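PDB 4EWC: putative nucleoprotein from Infectious salmon anemia virus, which encapsidates the negative-strand viral RNA, shielding it from nucleases and forming the ribonucleoprotein that serves as template for transcription and replication. Local coordinates for the interface of chains A and B. Numbering follows the deposited sequence. Chains: chain A/B, Putative nucleoprotein.

The three contacts sample one two-fold symmetric interface between copies of the nucleoprotein. In contacts 1 and 3 an arm of chain A, carrying strands 517-519 and 526-528, meets chain B; their C-alpha centres lie about 8 Å apart, and they share A:Asn517, A:Ala526 and B:Leu380. Contact 2 shows the reciprocal arrangement, the same arm of chain B against chain A, about 20 Å from contact 1 and 23 Å from contact 3. By symmetry each arm therefore makes all three kinds of contact, which fits the tail-loop exchange known for orthomyxovirus nucleoproteins, here apparently reciprocal, although the structure alone does not show that this dimer forms on RNA.

Contact 1: the interface of chains A and B. Residues chain A 514-518, 526; chain B 290, 293, 380, 454.
This is an arm-exchange interface, in which the arm of chain A meets B:Ser290 and B:Thr293 of 3-10 helix 289-295 and B:Leu380 near the end of helix 369-381, joining the two copies of the deposited assembly. Two hydroxyl groups of chain B donate to chain A. B:Ser290 OG reaches the backbone A:Trp514 O at 2.9 Å, in the carbonyl plane and on a lone pair, the angle at the oxygen being 137°. B:Thr293 OG1 approaches the amide oxygen A:Asn517 OD1 at 2.8 Å, likewise on a lone pair (128°). In A:Asn517, chi1 of 78° puts CG between the backbone N and the carbonyl carbon, carrying the amide toward B:Thr293. A water also bonds to OD1, and links it to B:Ser290 O, 2.9 Å from the water, and to A:Val516 N. A:Asn517 ND2 lies 3.1 Å from B:Leu380 O with its N-H directed away, so no hydrogen bond is assigned; A:Ala526 CB also approaches this oxygen. Apolar groups flank this network: A:Val516 CG2 meets B:Leu380 CD1 at 3.7 Å, and B:Thr293 CG2 lies in plane at the indole edge, 3.9 Å from A:Trp514 CZ3. The site probably holds segment 514-518 of the arm on the neighbouring copy, aiding nucleoprotein self-association.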
ATOM      1  N   TRP A 514      -3.293 -16.601   3.352  1.00 48.52           N
ATOM      2  CA  TRP A 514      -4.571 -16.769   4.015  1.00 46.06           C
ATOM      3  C   TRP A 514      -5.226 -15.438   4.423  1.00 51.81           C
ATOM      4  O   TRP A 514      -6.438 -15.402   4.635  1.00 54.40           O
ATOM      5  CB  TRP A 514      -4.421 -17.663   5.245  1.00 43.50           C
ATOM      6  CG  TRP A 514      -3.334 -17.185   6.159  1.00 50.93           C
ATOM      7  CD1 TRP A 514      -2.057 -17.651   6.214  1.00 47.79           C
ATOM      8  CD2 TRP A 514      -3.399 -16.113   7.129  1.00 48.01           C
ATOM      9  NE1 TRP A 514      -1.338 -16.962   7.151  1.00 54.09           N
ATOM     10  CE2 TRP A 514      -2.150 -16.008   7.733  1.00 45.85           C
ATOM     11  CE3 TRP A 514      -4.434 -15.251   7.545  1.00 48.36           C
ATOM     12  CZ2 TRP A 514      -1.860 -15.075   8.722  1.00 48.23           C
ATOM     13  CZ3 TRP A 514      -4.156 -14.318   8.530  1.00 50.70           C
ATOM     14  CH2 TRP A 514      -2.881 -14.235   9.108  1.00 50.95           C
ATOM     15  N   GLN A 515      -4.440 -14.363   4.553  1.00 46.80           N
ATOM     16  CA  GLN A 515      -4.965 -13.082   5.039  1.00 48.24           C
ATOM     17  C   GLN A 515      -5.780 -12.337   3.982  1.00 45.83           C
ATOM     18  O   GLN A 515      -5.242 -11.810   3.012  1.00 45.99           O
ATOM     19  CB  GLN A 515      -3.856 -12.177   5.654  1.00 50.65           C
ATOM     20  CG  GLN A 515      -4.239 -10.679   5.783  1.00 49.39           C
ATOM     21  CD  GLN A 515      -3.526  -9.901   6.920  1.00 49.48           C
ATOM     22  OE1 GLN A 515      -3.444 -10.343   8.051  1.00 55.10           O
ATOM     23  NE2 GLN A 515      -3.058  -8.725   6.608  1.00 49.73           N
ATOM     24  N   VAL A 516      -7.086 -12.290   4.184  1.00 43.38           N
ATOM     25  CA  VAL A 516      -7.956 -11.713   3.187  1.00 45.76           C
ATOM     26  C   VAL A 516      -8.650 -10.430   3.655  1.00 48.39           C
ATOM     27  O   VAL A 516      -9.457  -9.859   2.920  1.00 51.59           O
ATOM     28  CB  VAL A 516      -9.002 -12.746   2.717  1.00 46.35           C
ATOM     29  CG1 VAL A 516      -8.304 -13.898   2.017  1.00 47.63           C
ATOM     30  CG2 VAL A 516      -9.806 -13.254   3.899  1.00 43.06           C
ATOM     31  N   ASN A 517      -8.352  -9.983   4.870  1.00 44.73           N
ATOM     32  CA  ASN A 517      -8.880  -8.709   5.352  1.00 45.00           C
ATOM     33  C   ASN A 517      -7.965  -8.044   6.370  1.00 44.74           C
ATOM     34  O   ASN A 517      -7.120  -8.688   6.992  1.00 45.42           O
ATOM     35  CB  ASN A 517     -10.277  -8.871   5.973  1.00 42.73           C
ATOM     36  CG  ASN A 517     -10.220  -9.445   7.376  1.00 45.68           C
ATOM     37  OD1 ASN A 517      -9.536 -10.447   7.622  1.00 50.70           O
ATOM     38  ND2 ASN A 517     -10.902  -8.801   8.309  1.00 42.42           N
ATOM     39  N   VAL A 518      -8.132  -6.743   6.530  1.00 43.23           N
ATOM     40  CA  VAL A 518      -7.433  -6.051   7.589  1.00 45.25           C
ATOM     41  C   VAL A 518      -8.453  -5.258   8.377  1.00 44.31           C
ATOM     42  O   VAL A 518      -9.611  -5.165   7.985  1.00 44.07           O
ATOM     43  CB  VAL A 518      -6.320  -5.135   7.067  1.00 44.61           C
ATOM     44  CG1 VAL A 518      -5.233  -5.978   6.469  1.00 43.40           C
ATOM     45  CG2 VAL A 518      -6.860  -4.166   6.024  1.00 45.99           C
ATOM     46  N   ALA A 526     -13.388  -2.982   8.691  1.00 45.33           N
ATOM     47  CA  ALA A 526     -12.523  -3.900   7.977  1.00 43.00           C
ATOM     48  C   ALA A 526     -12.458  -3.598   6.488  1.00 40.99           C
ATOM     49  O   ALA A 526     -13.449  -3.192   5.888  1.00 39.87           O
ATOM     50  CB  ALA A 526     -12.940  -5.331   8.219  1.00 36.56           C
TER
ATOM     51  N   SER B 290      -7.981 -18.258   6.958  1.00 48.08           N
ATOM     52  CA  SER B 290      -8.342 -16.856   6.747  1.00 48.54           C
ATOM     53  C   SER B 290      -8.980 -16.206   7.987  1.00 46.99           C
ATOM     54  O   SER B 290      -8.894 -14.997   8.175  1.00 48.47           O
ATOM     55  CB  SER B 290      -9.283 -16.698   5.549  1.00 49.07           C
ATOM     56  OG  SER B 290      -8.699 -17.188   4.355  1.00 52.69           O
ATOM     57  N   THR B 293      -7.380 -13.754  11.471  1.00 48.79           N
ATOM     58  CA  THR B 293      -7.544 -12.350  11.839  1.00 44.19           C
ATOM     59  C   THR B 293      -8.590 -12.137  12.935  1.00 41.83           C
ATOM     60  O   THR B 293      -8.621 -11.092  13.571  1.00 48.34           O
ATOM     61  CB  THR B 293      -7.839 -11.444  10.612  1.00 47.88           C
ATOM     62  OG1 THR B 293      -9.140 -11.724  10.086  1.00 47.71           O
ATOM     63  CG2 THR B 293      -6.776 -11.653   9.518  1.00 48.29           C
ATOM     64  N   LEU B 380     -15.182 -11.087   9.018  1.00 47.01           N
ATOM     65  CA  LEU B 380     -14.123 -10.486   8.224  1.00 46.97           C
ATOM     66  C   LEU B 380     -14.595  -9.216   7.526  1.00 43.15           C
ATOM     67  O   LEU B 380     -13.819  -8.295   7.323  1.00 38.08           O
ATOM     68  CB  LEU B 380     -13.628 -11.454   7.152  1.00 45.05           C
ATOM     69  CG  LEU B 380     -13.117 -12.824   7.558  1.00 49.11           C
ATOM     70  CD1 LEU B 380     -12.560 -13.466   6.309  1.00 50.29           C
ATOM     71  CD2 LEU B 380     -12.065 -12.749   8.670  1.00 47.01           C
ATOM     72  N   PHE B 454      -3.272  -7.573  13.126  1.00 41.12           N
ATOM     73  CA  PHE B 454      -4.099  -7.718  11.938  1.00 38.78           C
ATOM     74  C   PHE B 454      -4.507  -6.400  11.336  1.00 38.85           C
ATOM     75  O   PHE B 454      -5.434  -6.336  10.522  1.00 37.16           O
ATOM     76  CB  PHE B 454      -5.307  -8.609  12.246  1.00 37.00           C
ATOM     77  CG  PHE B 454      -4.915  -9.913  12.857  1.00 42.06           C
ATOM     78  CD1 PHE B 454      -4.116 -10.798  12.147  1.00 39.83           C
ATOM     79  CD2 PHE B 454      -5.262 -10.228  14.156  1.00 40.65           C
ATOM     80  CE1 PHE B 454      -3.714 -11.976  12.703  1.00 39.17           C
ATOM     81  CE2 PHE B 454      -4.846 -11.425  14.719  1.00 42.16           C
ATOM     82  CZ  PHE B 454      -4.075 -12.297  13.986  1.00 38.92           C
TER
HETATM   83  O   HOH W   1      -7.980 -12.820   6.520  1.00 47.24           O

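Contact 2: the interface of chains A and B. Residues chain A 456, 459, 568, 583-585; chain B 518-520, 525, 527.
B:Val527, with 78 Å² hidden, is the centre of this apolar patch, where the arm of chain B packs on strands 568-574 and 577-583 of chain A. Its two methyl groups serve different surfaces. CG1, anti to the backbone N (chi1 172°), points at the backbone of A:Gly585, whose CA lies 3.4 Å away. CG2 reaches the second surface, meeting A:Ile583 CG2 at 3.6 Å and A:Val568 CG2 at 3.8 Å. A:Ile583, which buries 41 Å², presents its gamma methyl branch to the valine, the two side chains running obliquely to one another. A:Val568, burying 37 Å², passes B:Val527 in the opposite direction; its other methyl, CG1, is anti to the backbone N (chi1 -178°) and meets the B:Leu525 methyl CD2 at 3.9 Å. A:Val568 therefore touches B:Val527 with one methyl and B:Leu525 with the other.

Beside this cluster, B:Val518 CG2 lies 3.8 Å from A:Gly585 CA, and its CB packs near A:Ser456 CA. A polar tie runs backbone to backbone: A:Ser456 N donates to B:Thr519 O at 2.9 Å, with 156° at the hydrogen. Next to it the A:Ile459 side chain lies alongside B:Asp520, with CD1 touching the aspartate CA at 3.6 Å. The patch provides an apolar seat for the exchanged arm, where a backbone bond may help set its register, and so probably stabilises the pairing of nucleoprotein copies.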
ATOM      1  N   SER A 456       1.149   1.278 -10.346  1.00 40.48           N
ATOM      2  CA  SER A 456       0.892   0.994  -8.947  1.00 45.53           C
ATOM      3  C   SER A 456       1.719   1.899  -8.029  1.00 46.63           C
ATOM      4  O   SER A 456       2.916   2.123  -8.268  1.00 45.18           O
ATOM      5  CB  SER A 456       1.222  -0.479  -8.650  1.00 45.70           C
ATOM      6  OG  SER A 456       1.449  -0.687  -7.265  1.00 51.04           O
ATOM      7  N   ILE A 459       4.549   0.061  -6.325  1.00 42.36           N
ATOM      8  CA  ILE A 459       5.685  -0.056  -7.210  1.00 42.11           C
ATOM      9  C   ILE A 459       6.514   1.218  -7.198  1.00 45.83           C
ATOM     10  O   ILE A 459       7.735   1.167  -6.967  1.00 43.32           O
ATOM     11  CB  ILE A 459       5.288  -0.407  -8.657  1.00 43.45           C
ATOM     12  CG1 ILE A 459       4.566  -1.742  -8.705  1.00 46.62           C
ATOM     13  CG2 ILE A 459       6.534  -0.463  -9.568  1.00 38.85           C
ATOM     14  CD1 ILE A 459       4.169  -2.165 -10.117  1.00 42.59           C
ATOM     15  N   VAL A 568      -2.008 -10.070  -5.901  1.00 58.87           N
ATOM     16  CA  VAL A 568      -0.994 -10.067  -6.949  1.00 53.52           C
ATOM     17  C   VAL A 568       0.356  -9.624  -6.412  1.00 53.15           C
ATOM     18  O   VAL A 568       0.497  -8.524  -5.868  1.00 53.99           O
ATOM     19  CB  VAL A 568      -1.376  -9.103  -8.073  1.00 53.15           C
ATOM     20  CG1 VAL A 568      -0.332  -9.144  -9.176  1.00 45.82           C
ATOM     21  CG2 VAL A 568      -2.771  -9.427  -8.599  1.00 53.39           C
ATOM     22  N   ILE A 583       1.125  -5.871  -5.296  1.00 44.56           N
ATOM     23  CA  ILE A 583       0.457  -4.760  -5.969  1.00 51.54           C
ATOM     24  C   ILE A 583      -0.978  -4.692  -5.424  1.00 48.69           C
ATOM     25  O   ILE A 583      -1.822  -5.544  -5.737  1.00 48.29           O
ATOM     26  CB  ILE A 583       0.478  -4.931  -7.508  1.00 46.39           C
ATOM     27  CG1 ILE A 583       1.910  -5.108  -7.982  1.00 45.21           C
ATOM     28  CG2 ILE A 583      -0.140  -3.745  -8.209  1.00 43.15           C
ATOM     29  CD1 ILE A 583       2.013  -5.655  -9.391  1.00 44.01           C
ATOM     30  N   SER A 584      -1.227  -3.689  -4.589  1.00 45.99           N
ATOM     31  CA  SER A 584      -2.478  -3.578  -3.843  1.00 47.52           C
ATOM     32  C   SER A 584      -3.656  -3.156  -4.697  1.00 44.80           C
ATOM     33  O   SER A 584      -4.796  -3.531  -4.424  1.00 48.41           O
ATOM     34  CB  SER A 584      -2.336  -2.573  -2.696  1.00 43.32           C
ATOM     35  OG  SER A 584      -1.890  -1.327  -3.183  1.00 46.62           O
ATOM     36  N   GLY A 585      -3.373  -2.366  -5.720  1.00 43.82           N
ATOM     37  CA  GLY A 585      -4.408  -1.796  -6.546  1.00 47.44           C
ATOM     38  C   GLY A 585      -4.495  -0.300  -6.299  1.00 49.06           C
ATOM     39  O   GLY A 585      -5.047   0.434  -7.111  1.00 47.29           O
TER
ATOM     40  N   VAL B 518      -4.634  -0.019 -11.523  1.00 43.23           N
ATOM     41  CA  VAL B 518      -3.268   0.383 -11.774  1.00 45.25           C
ATOM     42  C   VAL B 518      -2.656  -0.626 -12.722  1.00 44.31           C
ATOM     43  O   VAL B 518      -3.258  -1.651 -13.017  1.00 44.07           O
ATOM     44  CB  VAL B 518      -2.437   0.497 -10.491  1.00 44.61           C
ATOM     45  CG1 VAL B 518      -2.956   1.641  -9.672  1.00 43.40           C
ATOM     46  CG2 VAL B 518      -2.503  -0.793  -9.685  1.00 45.99           C
ATOM     47  N   THR B 519      -1.478  -0.297 -13.229  1.00 42.49           N
ATOM     48  CA  THR B 519      -0.708  -1.222 -14.032  1.00 42.83           C
ATOM     49  C   THR B 519       0.585  -1.501 -13.306  1.00 45.41           C
ATOM     50  O   THR B 519       0.929  -0.824 -12.321  1.00 45.21           O
ATOM     51  CB  THR B 519      -0.421  -0.684 -15.460  1.00 43.29           C
ATOM     52  OG1 THR B 519       0.260   0.583 -15.413  1.00 40.90           O
ATOM     53  CG2 THR B 519      -1.724  -0.540 -16.225  1.00 34.30           C
ATOM     54  N   ASP B 520       1.295  -2.518 -13.770  1.00 41.65           N
ATOM     55  CA  ASP B 520       2.643  -2.696 -13.301  1.00 43.50           C
ATOM     56  C   ASP B 520       3.551  -1.787 -14.129  1.00 43.12           C
ATOM     57  O   ASP B 520       3.072  -0.951 -14.904  1.00 40.10           O
ATOM     58  CB  ASP B 520       3.053  -4.156 -13.423  1.00 45.28           C
ATOM     59  CG  ASP B 520       3.103  -4.637 -14.855  1.00 50.23           C
ATOM     60  OD1 ASP B 520       2.948  -3.833 -15.802  1.00 50.70           O
ATOM     61  OD2 ASP B 520       3.308  -5.859 -15.038  1.00 51.95           O
ATOM     62  N   LEU B 525       0.124  -5.811 -17.016  1.00 51.69           N
ATOM     63  CA  LEU B 525      -0.734  -6.436 -16.039  1.00 45.56           C
ATOM     64  C   LEU B 525      -1.487  -5.346 -15.281  1.00 43.92           C
ATOM     65  O   LEU B 525      -0.940  -4.304 -14.955  1.00 44.03           O
ATOM     66  CB  LEU B 525       0.152  -7.230 -15.092  1.00 45.29           C
ATOM     67  CG  LEU B 525      -0.513  -7.993 -13.966  1.00 49.77           C
ATOM     68  CD1 LEU B 525      -1.091  -9.274 -14.509  1.00 53.17           C
ATOM     69  CD2 LEU B 525       0.505  -8.277 -12.896  1.00 60.91           C
ATOM     70  N   VAL B 527      -4.004  -4.339 -11.879  1.00 43.15           N
ATOM     71  CA  VAL B 527      -4.732  -4.670 -10.667  1.00 43.25           C
ATOM     72  C   VAL B 527      -5.859  -3.670 -10.573  1.00 45.77           C
ATOM     73  O   VAL B 527      -5.685  -2.488 -10.858  1.00 49.26           O
ATOM     74  CB  VAL B 527      -3.844  -4.655  -9.395  1.00 43.95           C
ATOM     75  CG1 VAL B 527      -4.694  -4.825  -8.128  1.00 37.86           C
ATOM     76  CG2 VAL B 527      -2.832  -5.752  -9.467  1.00 40.46           C
TER

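Contact 3: the interface of chains A and B. Residues chain A 517, 519, 523-526, 528; chain B 348, 380-381, 383.
The guanidinium of B:Arg348 is tied within its own chain to B:Pro383, NH1 donating to the proline carbonyl O at 2.9 Å, and both residues face the arm of chain A. The bond lies in the carbonyl plane, though the oxygen is tilted 21° out of the guanidinium plane. A bend at chi3 (59°) helps bring the group round toward A:Gly524, whose CA lies over one guanidinium face, offset toward the rim. A:Gly524 O stands out of the guanidinium plane, 3.0 Å from NH2 of B:Arg348, where the N-H bonds do not point at it; any attraction would be loosely electrostatic.

The B:Pro383 ring, with 60 Å² hidden, packs against both strands of the arm: its CD meets A:Ala526 CB at 3.6 Å, while its CG passes A:Thr519 CG2 at 4.1 Å. Its CB faces A:Gly523 O in the turn. Farther along strand 526-528, the A:Phe528 ring receives B:Ile381 over one face, CG1 lying over the centre, 4.2 Å above the ring plane. With CG2 anti to the backbone N (chi1 -61° for CG1), that methyl reaches ring atom CE2 of A:Phe528 at 3.8 Å. This site probably holds the turn and second strand of the arm in place on the neighbouring nucleoprotein.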
ATOM      1  N   ASN A 517      -8.352  -9.983   4.870  1.00 44.73           N
ATOM      2  CA  ASN A 517      -8.880  -8.709   5.352  1.00 45.00           C
ATOM      3  C   ASN A 517      -7.965  -8.044   6.370  1.00 44.74           C
ATOM      4  O   ASN A 517      -7.120  -8.688   6.992  1.00 45.42           O
ATOM      5  CB  ASN A 517     -10.277  -8.871   5.973  1.00 42.73           C
ATOM      6  CG  ASN A 517     -10.220  -9.445   7.376  1.00 45.68           C
ATOM      7  OD1 ASN A 517      -9.536 -10.447   7.622  1.00 50.70           O
ATOM      8  ND2 ASN A 517     -10.902  -8.801   8.309  1.00 42.42           N
ATOM      9  N   THR A 519      -8.022  -4.734   9.514  1.00 42.49           N
ATOM     10  CA  THR A 519      -8.839  -3.835  10.299  1.00 42.83           C
ATOM     11  C   THR A 519      -8.139  -2.499  10.352  1.00 45.41           C
ATOM     12  O   THR A 519      -6.964  -2.373   9.961  1.00 45.21           O
ATOM     13  CB  THR A 519      -9.107  -4.363  11.733  1.00 43.29           C
ATOM     14  OG1 THR A 519      -7.876  -4.617  12.435  1.00 40.90           O
ATOM     15  CG2 THR A 519      -9.933  -5.634  11.666  1.00 34.30           C
ATOM     16  N   GLY A 523     -10.191  -1.628  15.224  1.00 43.03           N
ATOM     17  CA  GLY A 523     -10.779  -2.936  15.016  1.00 43.99           C
ATOM     18  C   GLY A 523     -12.264  -2.787  14.747  1.00 41.68           C
ATOM     19  O   GLY A 523     -13.030  -3.721  14.923  1.00 51.58           O
ATOM     20  N   GLY A 524     -12.663  -1.595  14.322  1.00 40.11           N
ATOM     21  CA  GLY A 524     -14.056  -1.289  14.108  1.00 49.32           C
ATOM     22  C   GLY A 524     -14.475  -1.496  12.672  1.00 53.36           C
ATOM     23  O   GLY A 524     -15.606  -1.862  12.380  1.00 54.77           O
ATOM     24  N   LEU A 525     -13.530  -1.289  11.774  1.00 51.69           N
ATOM     25  CA  LEU A 525     -13.797  -1.261  10.356  1.00 45.56           C
ATOM     26  C   LEU A 525     -12.876  -2.262   9.664  1.00 43.92           C
ATOM     27  O   LEU A 525     -11.712  -2.397  10.007  1.00 44.03           O
ATOM     28  CB  LEU A 525     -13.517   0.151   9.865  1.00 45.29           C
ATOM     29  CG  LEU A 525     -13.730   0.449   8.396  1.00 49.77           C
ATOM     30  CD1 LEU A 525     -15.201   0.645   8.138  1.00 53.17           C
ATOM     31  CD2 LEU A 525     -12.954   1.684   8.028  1.00 60.91           C
ATOM     32  N   ALA A 526     -13.388  -2.982   8.691  1.00 45.33           N
ATOM     33  CA  ALA A 526     -12.523  -3.900   7.977  1.00 43.00           C
ATOM     34  C   ALA A 526     -12.458  -3.598   6.488  1.00 40.99           C
ATOM     35  O   ALA A 526     -13.449  -3.192   5.888  1.00 39.87           O
ATOM     36  CB  ALA A 526     -12.940  -5.331   8.219  1.00 36.56           C
ATOM     37  N   PHE A 528     -11.400  -5.618   2.984  1.00 48.54           N
ATOM     38  CA  PHE A 528     -11.304  -7.028   2.646  1.00 48.75           C
ATOM     39  C   PHE A 528     -11.240  -7.265   1.132  1.00 46.49           C
ATOM     40  O   PHE A 528     -11.625  -6.398   0.349  1.00 45.49           O
ATOM     41  CB  PHE A 528     -12.503  -7.748   3.267  1.00 45.92           C
ATOM     42  CG  PHE A 528     -13.812  -7.172   2.861  1.00 47.53           C
ATOM     43  CD1 PHE A 528     -14.455  -7.613   1.711  1.00 50.79           C
ATOM     44  CD2 PHE A 528     -14.406  -6.174   3.622  1.00 49.25           C
ATOM     45  CE1 PHE A 528     -15.668  -7.064   1.331  1.00 52.89           C
ATOM     46  CE2 PHE A 528     -15.615  -5.629   3.246  1.00 44.32           C
ATOM     47  CZ  PHE A 528     -16.241  -6.072   2.102  1.00 48.97           C
TER
ATOM     48  N   ARG B 348     -22.262  -6.194  15.442  1.00 46.45           N
ATOM     49  CA  ARG B 348     -22.473  -4.780  15.209  1.00 49.29           C
ATOM     50  C   ARG B 348     -23.330  -4.549  13.975  1.00 53.43           C
ATOM     51  O   ARG B 348     -23.657  -3.406  13.645  1.00 55.90           O
ATOM     52  CB  ARG B 348     -21.152  -4.069  15.075  1.00 49.76           C
ATOM     53  CG  ARG B 348     -20.382  -4.029  16.382  1.00 58.07           C
ATOM     54  CD  ARG B 348     -18.915  -3.714  16.157  1.00 57.43           C
ATOM     55  NE  ARG B 348     -18.712  -2.443  15.482  1.00 53.80           N
ATOM     56  CZ  ARG B 348     -18.347  -2.322  14.209  1.00 66.46           C
ATOM     57  NH1 ARG B 348     -18.136  -3.401  13.452  1.00 51.59           N
ATOM     58  NH2 ARG B 348     -18.186  -1.110  13.686  1.00 74.88           N
ATOM     59  N   LEU B 380     -15.182 -11.087   9.018  1.00 47.01           N
ATOM     60  CA  LEU B 380     -14.123 -10.486   8.224  1.00 46.97           C
ATOM     61  C   LEU B 380     -14.595  -9.216   7.526  1.00 43.15           C
ATOM     62  O   LEU B 380     -13.819  -8.295   7.323  1.00 38.08           O
ATOM     63  CB  LEU B 380     -13.628 -11.454   7.152  1.00 45.05           C
ATOM     64  CG  LEU B 380     -13.117 -12.824   7.558  1.00 49.11           C
ATOM     65  CD1 LEU B 380     -12.560 -13.466   6.309  1.00 50.29           C
ATOM     66  CD2 LEU B 380     -12.065 -12.749   8.670  1.00 47.01           C
ATOM     67  N   ILE B 381     -15.857  -9.197   7.122  1.00 42.42           N
ATOM     68  CA  ILE B 381     -16.454  -7.998   6.559  1.00 44.92           C
ATOM     69  C   ILE B 381     -16.770  -6.915   7.624  1.00 45.25           C
ATOM     70  O   ILE B 381     -16.468  -5.732   7.435  1.00 43.35           O
ATOM     71  CB  ILE B 381     -17.752  -8.340   5.800  1.00 48.42           C
ATOM     72  CG1 ILE B 381     -17.462  -9.290   4.634  1.00 47.04           C
ATOM     73  CG2 ILE B 381     -18.455  -7.063   5.303  1.00 45.95           C
ATOM     74  CD1 ILE B 381     -18.715 -10.016   4.133  1.00 44.48           C
ATOM     75  N   PRO B 383     -16.102  -6.459  11.572  1.00 43.71           N
ATOM     76  CA  PRO B 383     -15.456  -6.948  12.806  1.00 45.22           C
ATOM     77  C   PRO B 383     -16.380  -6.951  14.031  1.00 46.23           C
ATOM     78  O   PRO B 383     -17.261  -6.096  14.138  1.00 48.97           O
ATOM     79  CB  PRO B 383     -14.305  -5.948  13.032  1.00 40.80           C
ATOM     80  CG  PRO B 383     -14.052  -5.337  11.708  1.00 43.02           C
ATOM     81  CD  PRO B 383     -15.334  -5.384  10.919  1.00 42.70           C
TER